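PDB 3JYZ: type IV pilin structural subunit from Pseudomonas aeruginosa, which probably assembles in many copies into the type IV pilus, the thin surface filament that such bacteria typically use for attachment and twitching motility. Local coordinates for residues L36-A39 and T40-N44. Numbering follows the deposited sequence.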
ATOM      1  N   LEU A  36      15.307   4.992   2.667  1.00 13.16           N
ATOM      2  CA  LEU A  36      14.096   4.585   1.960  1.00 11.15           C
ATOM      3  C   LEU A  36      14.449   3.693   0.769  1.00 11.42           C
ATOM      4  O   LEU A  36      13.728   2.749   0.431  1.00 11.01           O
ATOM      5  CB  LEU A  36      13.319   5.817   1.499  1.00 10.77           C
ATOM      6  CG  LEU A  36      12.040   5.572   0.691  1.00 10.39           C
ATOM      7  CD1 LEU A  36      11.094   4.579   1.379  1.00 10.51           C
ATOM      8  CD2 LEU A  36      11.343   6.908   0.437  1.00 11.47           C
ATOM      9  N   THR A  37      15.568   4.003   0.131  1.00 12.20           N
ATOM     10  CA  THR A  37      16.035   3.230  -1.009  1.00 11.91           C
ATOM     11  C   THR A  37      16.465   1.846  -0.557  1.00 13.01           C
ATOM     12  O   THR A  37      16.116   0.841  -1.178  1.00 12.38           O
ATOM     13  CB  THR A  37      17.192   3.966  -1.680  1.00 11.92           C
ATOM     14  OG1 THR A  37      16.698   5.207  -2.195  1.00 12.34           O
ATOM     15  CG2 THR A  37      17.780   3.148  -2.823  1.00 11.99           C
ATOM     16  N   ARG A  38      17.207   1.793   0.544  1.00 13.69           N
ATOM     17  CA  ARG A  38      17.651   0.525   1.108  1.00 14.98           C
ATOM     18  C   ARG A  38      16.465  -0.322   1.565  1.00 13.68           C
ATOM     19  O   ARG A  38      16.438  -1.534   1.349  1.00 13.18           O
ATOM     20  CB  ARG A  38      18.608   0.762   2.277  1.00 18.48           C
ATOM     21  CG  ARG A  38      19.169  -0.511   2.889  1.00 23.12           C
ATOM     22  CD  ARG A  38      20.503  -0.254   3.571  1.00 27.07           C
ATOM     23  NE  ARG A  38      20.368   0.639   4.718  1.00 31.03           N
ATOM     24  CZ  ARG A  38      20.683   1.930   4.700  1.00 33.59           C
ATOM     25  NH1 ARG A  38      21.155   2.485   3.592  1.00 33.87           N
ATOM     26  NH2 ARG A  38      20.527   2.668   5.791  1.00 34.96           N
ATOM     27  N   ALA A  39      15.487   0.322   2.195  1.00 12.45           N
ATOM     28  CA  ALA A  39      14.300  -0.373   2.682  1.00 11.96           C
ATOM     29  C   ALA A  39      13.520  -0.983   1.515  1.00 10.98           C
ATOM     30  O   ALA A  39      13.043  -2.112   1.601  1.00 10.32           O
ATOM     31  CB  ALA A  39      13.421   0.584   3.483  1.00 12.27           C
ATOM     32  N   THR A  40      13.400  -0.230   0.429  1.00 10.18           N
ATOM     33  CA  THR A  40      12.768  -0.730  -0.786  1.00  9.61           C
ATOM     34  C   THR A  40      13.465  -2.002  -1.277  1.00  9.90           C
ATOM     35  O   THR A  40      12.815  -3.000  -1.589  1.00  9.86           O
ATOM     36  CB  THR A  40      12.789   0.347  -1.883  1.00  9.43           C
ATOM     37  OG1 THR A  40      12.032   1.481  -1.434  1.00  9.44           O
ATOM     38  CG2 THR A  40      12.201  -0.176  -3.195  1.00  8.80           C
ATOM     39  N   THR A  41      14.787  -1.972  -1.341  1.00 10.06           N
ATOM     40  CA  THR A  41      15.525  -3.143  -1.791  1.00 10.81           C
ATOM     41  C   THR A  41      15.345  -4.327  -0.850  1.00 11.91           C
ATOM     42  O   THR A  41      15.106  -5.451  -1.290  1.00 12.73           O
ATOM     43  CB  THR A  41      17.013  -2.802  -1.930  1.00 11.91           C
ATOM     44  OG1 THR A  41      17.163  -1.828  -2.967  1.00 13.10           O
ATOM     45  CG2 THR A  41      17.821  -4.041  -2.290  1.00 12.40           C
ATOM     46  N   THR A  42      15.458  -4.075   0.450  1.00 11.88           N
ATOM     47  CA  THR A  42      15.321  -5.123   1.452  1.00 12.59           C
ATOM     48  C   THR A  42      13.946  -5.775   1.391  1.00 11.78           C
ATOM     49  O   THR A  42      13.826  -7.003   1.342  1.00 13.41           O
ATOM     50  CB  THR A  42      15.541  -4.548   2.861  1.00 13.80           C
ATOM     51  OG1 THR A  42      16.860  -3.996   2.930  1.00 15.26           O
ATOM     52  CG2 THR A  42      15.373  -5.625   3.926  1.00 13.94           C
ATOM     53  N   TRP A  43      12.902  -4.950   1.388  1.00  9.77           N
ATOM     54  CA  TRP A  43      11.547  -5.481   1.350  1.00  8.94           C
ATOM     55  C   TRP A  43      11.290  -6.317   0.093  1.00  9.05           C
ATOM     56  O   TRP A  43      10.788  -7.447   0.167  1.00  8.39           O
ATOM     57  CB  TRP A  43      10.489  -4.362   1.436  1.00  8.77           C
ATOM     58  CG  TRP A  43       9.124  -4.956   1.360  1.00  8.83           C
ATOM     59  CD1 TRP A  43       8.346  -5.097   0.250  1.00 10.27           C
ATOM     60  CD2 TRP A  43       8.411  -5.561   2.437  1.00 10.20           C
ATOM     61  NE1 TRP A  43       7.172  -5.743   0.580  1.00  9.96           N
ATOM     62  CE2 TRP A  43       7.192  -6.042   1.914  1.00 10.27           C
ATOM     63  CE3 TRP A  43       8.687  -5.740   3.798  1.00 10.43           C
ATOM     64  CZ2 TRP A  43       6.243  -6.683   2.713  1.00 10.18           C
ATOM     65  CZ3 TRP A  43       7.745  -6.381   4.587  1.00 10.53           C
ATOM     66  CH2 TRP A  43       6.536  -6.846   4.041  1.00 11.05           C
ATOM     67  N   ASN A  44      11.620  -5.750  -1.063  1.00  9.09           N
ATOM     68  CA  ASN A  44      11.264  -6.368  -2.340  1.00  9.45           C
ATOM     69  C   ASN A  44      11.968  -7.699  -2.574  1.00 11.03           C
ATOM     70  O   ASN A  44      11.472  -8.521  -3.337  1.00 12.81           O
ATOM     71  CB  ASN A  44      11.519  -5.411  -3.513  1.00  8.91           C
ATOM     72  CG  ASN A  44      10.500  -4.284  -3.586  1.00  8.76           C
ATOM     73  OD1 ASN A  44      10.697  -3.296  -4.304  1.00 11.53           O
ATOM     74  ND2 ASN A  44       9.411  -4.430  -2.859  1.00  5.47           N
TER
HETATM   75  O   HOH W   1      15.913   0.331  -4.237  1.00 13.10           O
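With OG1 anti to the carbonyl carbon and beside the residue's own backbone N (chi1 -62° in Thr40, -60° in Thr42), two threonines of one helix reach the carbonyls four residues earlier. Thr40 OG1 donates to Leu36 O at 2.8 Å, and Thr40 N reaches the same oxygen at 3.0 Å from the opposite face of the carbonyl plane. Leu36 O is thus gripped twice, which lets threonine, a short polar residue, sit in a buried place with its hydroxyl hydrogen satisfied. Arg38 O likewise accepts two bonds from Thr42, from its N at 2.9 Å and from its OG1 at 3.0 Å, the hydroxyl lying well above the carbonyl plane. The aliphatic part of Arg38 runs beside Thr42, and its guanidinium forms a salt bridge with Asp35, as suits an exposed long cation. On the outer side a water links Thr41 OG1 (2.8 Å) to Thr37 O, a role open to a solvent-facing hydroxyl. The backbone bond from Trp43 N to Ala39 O (2.8 Å) continues the helix; Ala39 adds just a methyl in its buried place. Trp43, broad and largely apolar, packs on Pro20, Ala21 and Met24 of helix 4-28, while its NE1 donates a hydrogen bond to Val60 O, so that helix 33-49 is joined to both helix 4-28 and strand 57-62.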